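Local structure of IPT/TIG domain-containing protein (Bacteroides thetaiotaomicron, 3TC9) at residues E239-S244 and K304-P309; G248-Y253 and F273-H278; I294-Y299 and T308-C313; D323-K328 and Q370-T375. The protein is of unproven biochemical activity but, built from an immunoglobulin-like IPT/TIG domain and a six-bladed beta-propeller, probably serves as an auxiliary nutrient-binding protein. All coordinates share one frame; numbering follows the deposited sequence.

Contact 1: residues E239-S244 and K304-P309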
loop_
_atom_site.group_PDB
_atom_site.type_symbol
_atom_site.label_atom_id
_atom_site.label_comp_id
_atom_site.label_asym_id
_atom_site.label_seq_id
_atom_site.Cartn_x
_atom_site.Cartn_y
_atom_site.Cartn_z
ATOM N N GLU B 239 20.832 -17.210 11.726
ATOM C CA GLU B 239 21.498 -17.407 13.029
ATOM C C GLU B 239 20.680 -16.781 14.197
ATOM O O GLU B 239 19.892 -15.859 13.982
ATOM C CB GLU B 239 22.951 -16.890 13.019
ATOM C CG GLU B 239 23.114 -15.383 13.010
ATOM C CD GLU B 239 23.091 -14.675 11.669
ATOM O OE1 GLU B 239 22.666 -15.282 10.663
ATOM O OE2 GLU B 239 23.511 -13.498 11.625
ATOM N N LEU B 240 20.893 -17.281 15.428
ATOM C CA LEU B 240 20.151 -16.849 16.611
ATOM C C LEU B 240 20.937 -15.880 17.496
ATOM O O LEU B 240 22.094 -16.138 17.826
ATOM C CB LEU B 240 19.757 -18.077 17.433
ATOM C CG LEU B 240 18.811 -17.837 18.610
ATOM C CD1 LEU B 240 17.389 -17.783 18.145
ATOM C CD2 LEU B 240 18.951 -18.920 19.634
ATOM N N TYR B 241 20.282 -14.786 17.903
ATOM C CA TYR B 241 20.832 -13.781 18.806
ATOM C C TYR B 241 20.011 -13.805 20.082
ATOM O O TYR B 241 18.781 -13.889 20.023
ATOM C CB TYR B 241 20.816 -12.385 18.158
ATOM C CG TYR B 241 21.753 -12.296 16.973
ATOM C CD1 TYR B 241 23.103 -12.001 17.146
ATOM C CD2 TYR B 241 21.300 -12.550 15.679
ATOM C CE1 TYR B 241 23.978 -11.952 16.061
ATOM C CE2 TYR B 241 22.168 -12.502 14.586
ATOM C CZ TYR B 241 23.511 -12.224 14.789
ATOM O OH TYR B 241 24.385 -12.215 13.735
ATOM N N PHE B 242 20.672 -13.784 21.230
ATOM C CA PHE B 242 19.957 -13.791 22.509
ATOM C C PHE B 242 20.820 -13.086 23.533
ATOM O O PHE B 242 21.954 -12.726 23.219
ATOM C CB PHE B 242 19.574 -15.221 22.938
ATOM C CG PHE B 242 20.726 -16.178 23.095
ATOM C CD1 PHE B 242 21.187 -16.924 22.012
ATOM C CD2 PHE B 242 21.317 -16.381 24.340
ATOM C CE1 PHE B 242 22.254 -17.822 22.160
ATOM C CE2 PHE B 242 22.380 -17.272 24.486
ATOM C CZ PHE B 242 22.836 -17.996 23.396
ATOM N N ASN B 243 20.295 -12.854 24.736
ATOM C CA ASN B 243 21.066 -12.131 25.739
ATOM C C ASN B 243 21.149 -12.882 27.063
ATOM O O ASN B 243 20.670 -14.011 27.208
ATOM C CB ASN B 243 20.439 -10.711 25.963
ATOM C CG ASN B 243 19.273 -10.661 26.945
ATOM O OD1 ASN B 243 18.457 -11.571 26.995
ATOM N ND2 ASN B 243 19.222 -9.653 27.829
ATOM N N SER B 244 21.766 -12.184 28.028
ATOM C CA SER B 244 21.901 -12.483 29.437
ATOM C C SER B 244 21.775 -11.141 30.148
ATOM O O SER B 244 22.456 -10.181 29.768
ATOM C CB SER B 244 23.216 -13.193 29.732
ATOM O OG SER B 244 23.305 -13.467 31.119
ATOM N N LYS B 304 28.506 -11.623 9.032
ATOM C CA LYS B 304 27.213 -12.229 9.373
ATOM C C LYS B 304 26.952 -12.051 10.887
ATOM O O LYS B 304 26.579 -13.001 11.572
ATOM C CB LYS B 304 27.127 -13.706 8.910
ATOM C CG LYS B 304 27.158 -13.834 7.389
ATOM C CD LYS B 304 26.904 -15.240 6.887
ATOM C CE LYS B 304 27.129 -15.315 5.395
ATOM N NZ LYS B 304 26.533 -16.542 4.805
ATOM N N ARG B 305 27.173 -10.804 11.395
ATOM C CA ARG B 305 27.005 -10.431 12.805
ATOM C C ARG B 305 26.405 -9.062 13.014
ATOM O O ARG B 305 26.658 -8.133 12.235
ATOM C CB ARG B 305 28.361 -10.408 13.516
ATOM C CG ARG B 305 28.939 -11.759 13.880
ATOM C CD ARG B 305 30.404 -11.600 14.190
ATOM N NE ARG B 305 31.052 -12.885 14.441
ATOM C CZ ARG B 305 32.049 -13.063 15.303
ATOM N NH1 ARG B 305 32.505 -12.043 16.024
ATOM N NH2 ARG B 305 32.592 -14.264 15.459
ATOM N N LEU B 306 25.675 -8.911 14.133
ATOM C CA LEU B 306 25.196 -7.628 14.596
ATOM C C LEU B 306 26.425 -6.856 15.077
ATOM O O LEU B 306 27.405 -7.477 15.511
ATOM C CB LEU B 306 24.179 -7.822 15.727
ATOM C CG LEU B 306 22.735 -8.098 15.321
ATOM C CD1 LEU B 306 21.879 -8.357 16.549
ATOM C CD2 LEU B 306 22.162 -6.956 14.514
ATOM N N THR B 307 26.423 -5.532 14.979
ATOM C CA THR B 307 27.605 -4.761 15.402
ATOM C C THR B 307 27.238 -3.805 16.540
ATOM O O THR B 307 26.062 -3.679 16.870
ATOM C CB THR B 307 28.193 -4.009 14.198
ATOM O OG1 THR B 307 27.210 -3.104 13.692
ATOM C CG2 THR B 307 28.676 -4.938 13.090
ATOM N N THR B 308 28.241 -3.109 17.108
ATOM C CA THR B 308 28.152 -2.139 18.216
ATOM C C THR B 308 26.916 -1.247 18.068
ATOM O O THR B 308 26.826 -0.507 17.080
ATOM C CB THR B 308 29.454 -1.283 18.307
ATOM O OG1 THR B 308 30.593 -2.145 18.259
ATOM C CG2 THR B 308 29.509 -0.419 19.567
ATOM N N PRO B 309 25.958 -1.347 19.036
ATOM C CA PRO B 309 24.710 -0.562 18.955
ATOM C C PRO B 309 24.840 0.910 19.330
ATOM O O PRO B 309 25.706 1.294 20.116
ATOM C CB PRO B 309 23.796 -1.248 19.990
ATOM C CG PRO B 309 24.489 -2.472 20.393
ATOM C CD PRO B 309 25.930 -2.240 20.209
#

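Contact 2: residues G248-Y253 and F273-H278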
loop_
_atom_site.group_PDB
_atom_site.type_symbol
_atom_site.label_atom_id
_atom_site.label_comp_id
_atom_site.label_asym_id
_atom_site.label_seq_id
_atom_site.Cartn_x
_atom_site.Cartn_y
_atom_site.Cartn_z
ATOM N N GLY B 248 24.272 -7.767 30.488
ATOM C CA GLY B 248 23.594 -7.247 29.303
ATOM C C GLY B 248 24.349 -7.654 28.056
ATOM O O GLY B 248 24.561 -6.843 27.149
ATOM N N GLN B 249 24.770 -8.930 28.028
ATOM C CA GLN B 249 25.553 -9.505 26.947
ATOM C C GLN B 249 24.686 -10.109 25.838
ATOM O O GLN B 249 23.772 -10.886 26.113
ATOM C CB GLN B 249 26.505 -10.579 27.483
ATOM C CG GLN B 249 27.408 -11.185 26.415
ATOM C CD GLN B 249 28.848 -10.838 26.594
ATOM O OE1 GLN B 249 29.507 -10.373 25.663
ATOM N NE2 GLN B 249 29.378 -11.095 27.787
ATOM N N VAL B 250 25.057 -9.812 24.585
ATOM C CA VAL B 250 24.465 -10.388 23.387
ATOM C C VAL B 250 25.312 -11.615 22.999
ATOM O O VAL B 250 26.549 -11.550 23.035
ATOM C CB VAL B 250 24.382 -9.345 22.245
ATOM C CG1 VAL B 250 23.724 -9.935 20.986
ATOM C CG2 VAL B 250 23.656 -8.080 22.714
ATOM N N PHE B 251 24.643 -12.726 22.652
ATOM C CA PHE B 251 25.259 -13.974 22.201
ATOM C C PHE B 251 24.770 -14.327 20.816
ATOM O O PHE B 251 23.629 -14.039 20.476
ATOM C CB PHE B 251 24.958 -15.122 23.170
ATOM C CG PHE B 251 25.553 -14.932 24.539
ATOM C CD1 PHE B 251 26.878 -15.287 24.795
ATOM C CD2 PHE B 251 24.788 -14.412 25.583
ATOM C CE1 PHE B 251 27.437 -15.102 26.054
ATOM C CE2 PHE B 251 25.344 -14.232 26.852
ATOM C CZ PHE B 251 26.662 -14.598 27.082
ATOM N N ARG B 252 25.633 -14.955 20.018
ATOM C CA ARG B 252 25.296 -15.393 18.668
ATOM C C ARG B 252 25.385 -16.910 18.604
ATOM O O ARG B 252 26.411 -17.466 18.964
ATOM C CB ARG B 252 26.237 -14.740 17.661
ATOM C CG ARG B 252 25.900 -15.022 16.227
ATOM C CD ARG B 252 27.108 -14.665 15.391
ATOM N NE ARG B 252 26.800 -14.688 13.961
ATOM C CZ ARG B 252 26.891 -15.775 13.212
ATOM N NH1 ARG B 252 27.280 -16.923 13.743
ATOM N NH2 ARG B 252 26.595 -15.721 11.917
ATOM N N TYR B 253 24.330 -17.577 18.153
ATOM C CA TYR B 253 24.343 -19.027 18.057
ATOM C C TYR B 253 24.195 -19.462 16.601
ATOM O O TYR B 253 23.257 -19.059 15.924
ATOM C CB TYR B 253 23.246 -19.638 18.942
ATOM C CG TYR B 253 23.074 -21.133 18.776
ATOM C CD1 TYR B 253 23.891 -22.027 19.458
ATOM C CD2 TYR B 253 22.082 -21.653 17.950
ATOM C CE1 TYR B 253 23.720 -23.406 19.329
ATOM C CE2 TYR B 253 21.920 -23.028 17.790
ATOM C CZ TYR B 253 22.738 -23.903 18.485
ATOM O OH TYR B 253 22.573 -25.262 18.344
ATOM N N PHE B 273 16.643 -6.901 27.941
ATOM C CA PHE B 273 16.312 -6.456 26.588
ATOM C C PHE B 273 16.009 -7.587 25.595
ATOM O O PHE B 273 16.430 -8.728 25.798
ATOM C CB PHE B 273 17.446 -5.564 26.001
ATOM C CG PHE B 273 18.802 -6.209 25.823
ATOM C CD1 PHE B 273 19.137 -6.852 24.628
ATOM C CD2 PHE B 273 19.763 -6.141 26.832
ATOM C CE1 PHE B 273 20.407 -7.439 24.456
ATOM C CE2 PHE B 273 21.023 -6.742 26.670
ATOM C CZ PHE B 273 21.344 -7.372 25.475
ATOM N N HIS B 274 15.276 -7.222 24.506
ATOM C CA HIS B 274 15.039 -8.143 23.411
ATOM C C HIS B 274 15.597 -7.498 22.126
ATOM O O HIS B 274 15.900 -6.296 22.102
ATOM C CB HIS B 274 13.566 -8.600 23.295
ATOM C CG HIS B 274 12.570 -7.501 23.136
ATOM N ND1 HIS B 274 12.293 -6.958 21.897
ATOM C CD2 HIS B 274 11.792 -6.902 24.062
ATOM C CE1 HIS B 274 11.366 -6.041 22.109
ATOM N NE2 HIS B 274 11.044 -5.961 23.397
ATOM N N ILE B 275 15.817 -8.335 21.100
ATOM C CA ILE B 275 16.383 -7.988 19.794
ATOM C C ILE B 275 15.290 -8.273 18.757
ATOM O O ILE B 275 14.679 -9.341 18.782
ATOM C CB ILE B 275 17.690 -8.802 19.506
ATOM C CG1 ILE B 275 18.755 -8.601 20.618
ATOM C CG2 ILE B 275 18.254 -8.494 18.087
ATOM C CD1 ILE B 275 19.847 -9.708 20.709
ATOM N N GLN B 276 15.011 -7.307 17.899
ATOM C CA GLN B 276 14.021 -7.416 16.855
ATOM C C GLN B 276 14.610 -6.892 15.571
ATOM O O GLN B 276 14.945 -5.709 15.485
ATOM C CB GLN B 276 12.750 -6.664 17.231
ATOM C CG GLN B 276 12.036 -7.288 18.414
ATOM C CD GLN B 276 10.595 -6.954 18.441
ATOM O OE1 GLN B 276 10.119 -6.243 19.327
ATOM N NE2 GLN B 276 9.876 -7.475 17.475
ATOM N N PHE B 277 14.736 -7.784 14.576
ATOM C CA PHE B 277 15.289 -7.458 13.272
ATOM C C PHE B 277 14.286 -6.818 12.357
ATOM O O PHE B 277 13.144 -7.287 12.252
ATOM C CB PHE B 277 15.820 -8.717 12.562
ATOM C CG PHE B 277 17.203 -9.137 12.959
ATOM C CD1 PHE B 277 18.319 -8.463 12.474
ATOM C CD2 PHE B 277 17.400 -10.230 13.792
ATOM C CE1 PHE B 277 19.605 -8.858 12.847
ATOM C CE2 PHE B 277 18.686 -10.623 14.169
ATOM C CZ PHE B 277 19.778 -9.934 13.696
ATOM N N HIS B 278 14.764 -5.824 11.587
ATOM C CA HIS B 278 14.010 -5.199 10.514
ATOM C C HIS B 278 13.803 -6.289 9.424
ATOM O O HIS B 278 14.711 -7.117 9.255
ATOM C CB HIS B 278 14.810 -3.989 10.004
ATOM C CG HIS B 278 14.170 -3.240 8.887
ATOM N ND1 HIS B 278 14.303 -3.643 7.575
ATOM C CD2 HIS B 278 13.440 -2.103 8.926
ATOM C CE1 HIS B 278 13.613 -2.769 6.868
ATOM N NE2 HIS B 278 13.087 -1.817 7.639
#

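Contact 3: residues I294-Y299 and T308-C313. With EDO (1,2-ethanediol), chain T.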
loop_
_atom_site.group_PDB
_atom_site.type_symbol
_atom_site.label_atom_id
_atom_site.label_comp_id
_atom_site.label_asym_id
_atom_site.label_seq_id
_atom_site.Cartn_x
_atom_site.Cartn_y
_atom_site.Cartn_z
ATOM N N ILE B 294 15.726 2.585 23.355
ATOM C CA ILE B 294 15.947 1.673 22.241
ATOM C C ILE B 294 17.270 2.016 21.541
ATOM O O ILE B 294 17.624 3.186 21.370
ATOM C CB ILE B 294 14.721 1.692 21.266
ATOM C CG1 ILE B 294 13.393 1.344 22.009
ATOM C CG2 ILE B 294 14.939 0.788 20.035
ATOM C CD1 ILE B 294 12.095 1.642 21.232
ATOM N N LEU B 295 17.980 0.975 21.123
ATOM C CA LEU B 295 19.223 1.119 20.366
ATOM C C LEU B 295 19.067 0.474 19.004
ATOM O O LEU B 295 18.203 -0.386 18.831
ATOM C CB LEU B 295 20.411 0.481 21.104
ATOM C CG LEU B 295 20.660 0.940 22.542
ATOM C CD1 LEU B 295 20.169 -0.082 23.493
ATOM C CD2 LEU B 295 22.144 1.176 22.784
ATOM N N ARG B 296 19.902 0.856 18.055
ATOM C CA ARG B 296 19.937 0.217 16.744
ATOM C C ARG B 296 21.286 -0.461 16.587
ATOM O O ARG B 296 22.313 0.136 16.914
ATOM C CB ARG B 296 19.702 1.213 15.611
ATOM C CG ARG B 296 19.851 0.617 14.232
ATOM C CD ARG B 296 19.394 1.593 13.197
ATOM N NE ARG B 296 19.974 1.261 11.905
ATOM C CZ ARG B 296 19.474 1.653 10.747
ATOM N NH1 ARG B 296 18.371 2.392 10.708
ATOM N NH2 ARG B 296 20.067 1.313 9.618
ATOM N N SER B 297 21.281 -1.711 16.114
ATOM C CA SER B 297 22.508 -2.469 15.860
ATOM C C SER B 297 22.528 -2.847 14.385
ATOM O O SER B 297 21.694 -3.635 13.931
ATOM C CB SER B 297 22.581 -3.697 16.758
ATOM O OG SER B 297 23.662 -4.522 16.367
ATOM N N ASP B 298 23.440 -2.245 13.624
ATOM C CA ASP B 298 23.562 -2.519 12.195
ATOM C C ASP B 298 24.141 -3.909 11.972
ATOM O O ASP B 298 25.002 -4.361 12.730
ATOM C CB ASP B 298 24.416 -1.449 11.487
ATOM C CG ASP B 298 23.725 -0.103 11.318
ATOM O OD1 ASP B 298 22.457 -0.075 11.267
ATOM O OD2 ASP B 298 24.444 0.923 11.207
ATOM N N TYR B 299 23.633 -4.596 10.946
ATOM C CA TYR B 299 24.104 -5.926 10.600
ATOM C C TYR B 299 25.283 -5.850 9.627
ATOM O O TYR B 299 25.186 -5.165 8.607
ATOM C CB TYR B 299 22.967 -6.739 9.994
ATOM C CG TYR B 299 23.285 -8.204 9.857
ATOM C CD1 TYR B 299 23.298 -9.041 10.970
ATOM C CD2 TYR B 299 23.517 -8.772 8.609
ATOM C CE1 TYR B 299 23.535 -10.402 10.847
ATOM C CE2 TYR B 299 23.783 -10.134 8.474
ATOM C CZ TYR B 299 23.780 -10.945 9.597
ATOM O OH TYR B 299 23.992 -12.285 9.474
ATOM N N THR B 308 28.241 -3.109 17.108
ATOM C CA THR B 308 28.152 -2.139 18.216
ATOM C C THR B 308 26.916 -1.247 18.068
ATOM O O THR B 308 26.826 -0.507 17.080
ATOM C CB THR B 308 29.454 -1.283 18.307
ATOM O OG1 THR B 308 30.593 -2.145 18.259
ATOM C CG2 THR B 308 29.509 -0.419 19.567
ATOM N N PRO B 309 25.958 -1.347 19.036
ATOM C CA PRO B 309 24.710 -0.562 18.955
ATOM C C PRO B 309 24.840 0.910 19.330
ATOM O O PRO B 309 25.706 1.294 20.116
ATOM C CB PRO B 309 23.796 -1.248 19.990
ATOM C CG PRO B 309 24.489 -2.472 20.393
ATOM C CD PRO B 309 25.930 -2.240 20.209
ATOM N N TYR B 310 23.930 1.729 18.821
ATOM C CA TYR B 310 23.903 3.152 19.182
ATOM C C TYR B 310 22.475 3.512 19.576
ATOM O O TYR B 310 21.549 2.886 19.075
ATOM C CB TYR B 310 24.447 4.043 18.049
ATOM C CG TYR B 310 23.719 3.908 16.724
ATOM C CD1 TYR B 310 22.638 4.734 16.411
ATOM C CD2 TYR B 310 24.165 3.016 15.743
ATOM C CE1 TYR B 310 21.989 4.645 15.182
ATOM C CE2 TYR B 310 23.508 2.908 14.511
ATOM C CZ TYR B 310 22.427 3.735 14.234
ATOM O OH TYR B 310 21.801 3.695 13.013
ATOM N N ILE B 311 22.302 4.479 20.487
ATOM C CA ILE B 311 20.965 4.877 20.977
ATOM C C ILE B 311 20.177 5.514 19.828
ATOM O O ILE B 311 20.715 6.321 19.074
ATOM C CB ILE B 311 21.038 5.789 22.249
ATOM C CG1 ILE B 311 21.758 5.056 23.400
ATOM C CG2 ILE B 311 19.641 6.251 22.702
ATOM C CD1 ILE B 311 22.145 5.940 24.618
ATOM N N VAL B 312 18.919 5.106 19.693
ATOM C CA VAL B 312 18.007 5.617 18.679
ATOM C C VAL B 312 16.953 6.522 19.346
ATOM O O VAL B 312 16.670 7.601 18.814
ATOM C CB VAL B 312 17.410 4.455 17.848
ATOM C CG1 VAL B 312 16.061 4.816 17.265
ATOM C CG2 VAL B 312 18.382 4.075 16.737
ATOM N N CYS B 313 16.394 6.111 20.500
ATOM C CA CYS B 313 15.402 6.940 21.196
ATOM C C CYS B 313 15.298 6.591 22.677
ATOM O O CYS B 313 15.588 5.461 23.065
ATOM C CB CYS B 313 14.034 6.869 20.522
ATOM S SG CYS B 313 13.227 5.258 20.618
HETATM C C1 EDO T . 16.805 -0.257 6.074
HETATM O O1 EDO T . 16.568 -1.400 5.243
HETATM C C2 EDO T . 18.305 -0.032 6.253
HETATM O O2 EDO T . 18.528 1.265 6.833
HETATM O O HOH W 1 25.485 -0.639 14.852
#

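Contact 4: residues D323-K328 and Q370-T375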
loop_
_atom_site.group_PDB
_atom_site.type_symbol
_atom_site.label_atom_id
_atom_site.label_comp_id
_atom_site.label_asym_id
_atom_site.label_seq_id
_atom_site.Cartn_x
_atom_site.Cartn_y
_atom_site.Cartn_z
ATOM N N ASP B 323 6.351 12.170 23.698
ATOM C CA ASP B 323 6.504 12.033 22.252
ATOM C C ASP B 323 7.596 13.045 21.824
ATOM O O ASP B 323 7.707 14.110 22.423
ATOM C CB ASP B 323 5.134 12.227 21.534
ATOM C CG ASP B 323 4.174 11.060 21.790
ATOM O OD1 ASP B 323 4.656 9.929 22.000
ATOM O OD2 ASP B 323 2.935 11.279 21.762
ATOM N N GLY B 324 8.477 12.656 20.915
ATOM C CA GLY B 324 9.609 13.494 20.515
ATOM C C GLY B 324 10.652 12.756 19.702
ATOM O O GLY B 324 10.480 11.566 19.397
ATOM N N VAL B 325 11.725 13.467 19.297
ATOM C CA VAL B 325 12.793 12.915 18.469
ATOM C C VAL B 325 13.980 12.439 19.327
ATOM O O VAL B 325 14.464 13.160 20.200
ATOM C CB VAL B 325 13.246 13.947 17.406
ATOM C CG1 VAL B 325 14.413 13.422 16.553
ATOM C CG2 VAL B 325 12.090 14.352 16.519
ATOM N N GLY B 326 14.463 11.236 19.019
ATOM C CA GLY B 326 15.632 10.652 19.661
ATOM C C GLY B 326 15.524 10.549 21.168
ATOM O O GLY B 326 14.520 10.045 21.688
ATOM N N LYS B 327 16.547 11.044 21.880
ATOM C CA LYS B 327 16.633 11.020 23.333
ATOM C C LYS B 327 15.633 11.979 24.008
ATOM O O LYS B 327 15.451 11.889 25.216
ATOM C CB LYS B 327 18.089 11.268 23.826
ATOM C CG LYS B 327 18.766 12.586 23.413
ATOM C CD LYS B 327 20.180 12.688 24.066
ATOM C CE LYS B 327 20.925 13.996 23.838
ATOM N NZ LYS B 327 22.330 13.955 24.359
ATOM N N LYS B 328 14.954 12.846 23.251
ATOM C CA LYS B 328 13.906 13.715 23.799
ATOM C C LYS B 328 12.620 12.899 24.022
ATOM O O LYS B 328 11.766 13.287 24.816
ATOM C CB LYS B 328 13.637 14.934 22.883
ATOM C CG LYS B 328 14.813 15.898 22.808
ATOM C CD LYS B 328 14.376 17.234 22.213
ATOM N N GLN B 370 13.655 7.785 11.196
ATOM C CA GLN B 370 14.365 9.042 11.486
ATOM C C GLN B 370 14.490 9.311 13.010
ATOM O O GLN B 370 15.101 10.307 13.420
ATOM C CB GLN B 370 13.685 10.247 10.793
ATOM C CG GLN B 370 13.710 10.235 9.263
ATOM C CD GLN B 370 13.802 11.618 8.654
ATOM O OE1 GLN B 370 12.864 12.436 8.686
ATOM N NE2 GLN B 370 14.940 11.895 8.039
ATOM N N GLY B 371 13.938 8.420 13.839
ATOM C CA GLY B 371 14.003 8.523 15.297
ATOM C C GLY B 371 12.891 9.269 16.018
ATOM O O GLY B 371 13.048 9.590 17.198
ATOM N N ARG B 372 11.782 9.573 15.332
ATOM C CA ARG B 372 10.654 10.260 15.952
ATOM C C ARG B 372 9.722 9.251 16.627
ATOM O O ARG B 372 9.410 8.200 16.042
ATOM C CB ARG B 372 9.884 11.075 14.920
ATOM C CG ARG B 372 8.766 11.863 15.535
ATOM C CD ARG B 372 8.096 12.798 14.572
ATOM N NE ARG B 372 8.863 14.026 14.341
ATOM C CZ ARG B 372 8.951 15.045 15.192
ATOM N NH1 ARG B 372 8.393 14.968 16.395
ATOM N NH2 ARG B 372 9.646 16.126 14.869
ATOM N N VAL B 373 9.314 9.551 17.879
ATOM C CA VAL B 373 8.384 8.688 18.610
ATOM C C VAL B 373 7.085 9.450 18.794
ATOM O O VAL B 373 7.095 10.589 19.250
ATOM C CB VAL B 373 8.940 8.137 19.964
ATOM C CG1 VAL B 373 7.970 7.124 20.598
ATOM C CG2 VAL B 373 10.305 7.504 19.784
ATOM N N THR B 374 5.964 8.824 18.402
ATOM C CA THR B 374 4.602 9.345 18.577
ATOM C C THR B 374 3.757 8.265 19.271
ATOM O O THR B 374 4.248 7.160 19.480
ATOM C CB THR B 374 3.984 9.796 17.242
ATOM O OG1 THR B 374 4.004 8.692 16.359
ATOM C CG2 THR B 374 4.712 11.007 16.604
ATOM N N THR B 375 2.493 8.582 19.632
ATOM C CA THR B 375 1.600 7.625 20.264
ATOM C C THR B 375 0.511 7.280 19.278
ATOM O O THR B 375 -0.135 8.166 18.715
ATOM C CB THR B 375 1.086 8.173 21.586
ATOM O OG1 THR B 375 2.226 8.373 22.407
ATOM C CG2 THR B 375 0.045 7.233 22.287
HETATM O O HOH W 2 1.492 11.683 19.480
#

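Contact 1: residues E239-S244 and K304-P309
The phenol ring of Tyr241 carries this contact, with Leu306 CD1 over one face and Arg305 CA at the edge, close to the ring plane. The leucine methyl makes a CH-pi contact: CD1 of Leu306 lies 4.0 Å from the centroid of the Tyr241 ring and 17° off the ring normal, displaced toward the rim that holds CG and CD1. In Tyr241, CG stands anti to the carbonyl carbon (chi1 -66°), which carries the ring across to the backbone of 304-306. There the hydroxyl passes beside the chain, Tyr241 OH lying 3.3 Å from Arg305 CA. Glu239 bends at chi2 (-86°) and brings its carboxylate to the same spot; Tyr241 OH donates to the anti lone pair of Glu239 OE2 over 2.6 Å.

The contact joins two neighbouring four-stranded blades of the propeller, strand 240-244 of one meeting the outermost strand, 305-312, of the next. Tyr299 OH is hydrogen-bonded to the same Glu239 OE2. Glu239 OE2 also lies 3.1 Å from Lys304 O, yet both are acceptors. Two phenol hydroxyls on one buried carboxylate oxygen would probably stabilise its negative charge, while Arg252, hydrogen-bonded through NH2 to Lys304 O and in only a long, weak ion pair with the carboxylate, is likely to ease the repulsion between the two acceptors.

Contact 2: residues G248-Y253 and F273-H278
Val250 and Phe273 meet where strands 249-253 and 273-277 run past one another with their axes 9.7 Å apart and their N-to-C directions 43° from parallel. The strands belong to consecutive four-stranded blades of the beta-propeller, and no hydrogen bond joins the two segments. Side chains fill the space between the sheets, as in the face-to-face packing of propeller blades. Gly248, with its positive phi of 68°, begins the first segment in a G1 beta bulge, where it and Gln249 both face Ser244.

Phe273 is the chief side chain from the second blade. Its CG sits between the backbone N and the carbonyl carbon (chi1 62°), and the ring reaches toward 248-250 with its rim leading. Val250 CG2 touches that rim near the ring plane, 3.7 Å from Phe273 CZ, the two side chains crossing at about a right angle. Farther along the same edge Gly248 O lies 3.6 Å from Phe273 CE2, and Gly248 CA also stands in the plane of the ring. An alanine in place of Phe273 would probably open a gap between the blades and leave Val250 CG2 and the Gly248 backbone without their packing partner.

Ile266 from the connecting loop packs against both Val250 and Phe273, and Asn243 also touches the phenyl ring. Two residues on from Phe273, Ile275 meets the other branch of the valine: Val250 CG1 rests 3.9 Å from its terminal methyl, Ile275 CD1.

Contact 3: residues I294-Y299 and T308-C313
Arg296 and Tyr310 run side by side from paired strands, pointing the same way. Arg296 CB lies over the face of the Tyr310 ring in a CH-pi contact, 4.3 Å from its centroid, and is pressed by Val312 CG2 at 3.3 Å. With CG anti to the backbone N (chi1 175°), the extended chain follows the ring outward: CG passes the phenol end, and Arg296 CD comes 3.2 Å from Tyr310 OH. This hydroxyl then lies over one face of the guanidinium, whose plane is 26° from that of the ring. At the tip, Arg296 NE and NH2 grip Asp298 OD1 side-on in a salt bridge, NE to OD1 being 2.9 Å, while NH2 also donates to O2 of an ethanediol, probably from the crystallisation liquor. Tyr283 adds a cation-pi contact. A leucine in place of Arg296 would probably leave the Asp298 carboxylate without its charged mate and free to turn.

Beneath, Arg296 and Tyr310 exchange two backbone hydrogen bonds. Ile294 O accepts from both Val312 N (2.9 Å) and Cys313 N (3.3 Å), the signature of a classic beta bulge in the hairpin of strands 293-300 and 305-312, the outer pair of a propeller blade.

Contact 4: residues D323-K328 and Q370-T375
Gly324 and Val373 form an antiparallel hydrogen-bonded pair, in which Gly324 N donates to Val373 O over 3.0 Å and Val373 N returns a bond to Gly324 O over 2.8 Å. A third bond, Gly326 N to Gly371 O, continues the pairing past Val325 and Arg372, a non-hydrogen-bonded pair. The short strand 324-325 thereby becomes an outermost strand of the sheet that holds 372-376. Gly371 has backbone angles (phi 91°) at which any side chain would collide with the carbonyl oxygen of Gln370.

On the side of Val325 and Arg372, the arginine chain bends at chi3 (-78°) and turns a face of its guanidinium to the valine. Val325 CG2 sits over the centre of that flat group, 3.4 Å from Arg372 NH2. Arg372 also touches a crystal neighbour, which may influence its pose.

Toward the start of 323-328, Thr375 OG1 donates to the syn lone pair of Asp323 OD1 over 2.9 Å. Arg365 NH2 makes a salt bridge to this same oxygen, and Trp321 NE1 is hydrogen-bonded to the threonine hydroxyl. A water donates to Asp323 OD2 at 2.7 Å and accepts from Thr375 N at 3.3 Å. Asp323 thus closes one end of the strand pairing, directly through OD1 and by way of a water through OD2, and the guanidinium of Arg365 would probably favour its ionised form.

Overall arrangement
Contacts 1, 2 and 3 lie close together, on the same side of the centre of the chain. The centres of contacts 1 and 2 are about 5 Å apart, and that of contact 3 is about 11 Å from each. Contacts 1 and 2 both join the sheet that holds strands 240-244 and 249-253 to the one that holds 273-277 and 305-312, with 248-253 and 273-278 coming between 239-244 and 304-309 in the chain. Contact 3 lies within the second sheet and shares strand 305-312 with contact 1. Contact 4 follows in the next sheet, its centre about 14 Å from that of contact 3, and touches it where Cys313 meets Gly326 and Val373. Together they connect three successive blades, entirely through strands and loops.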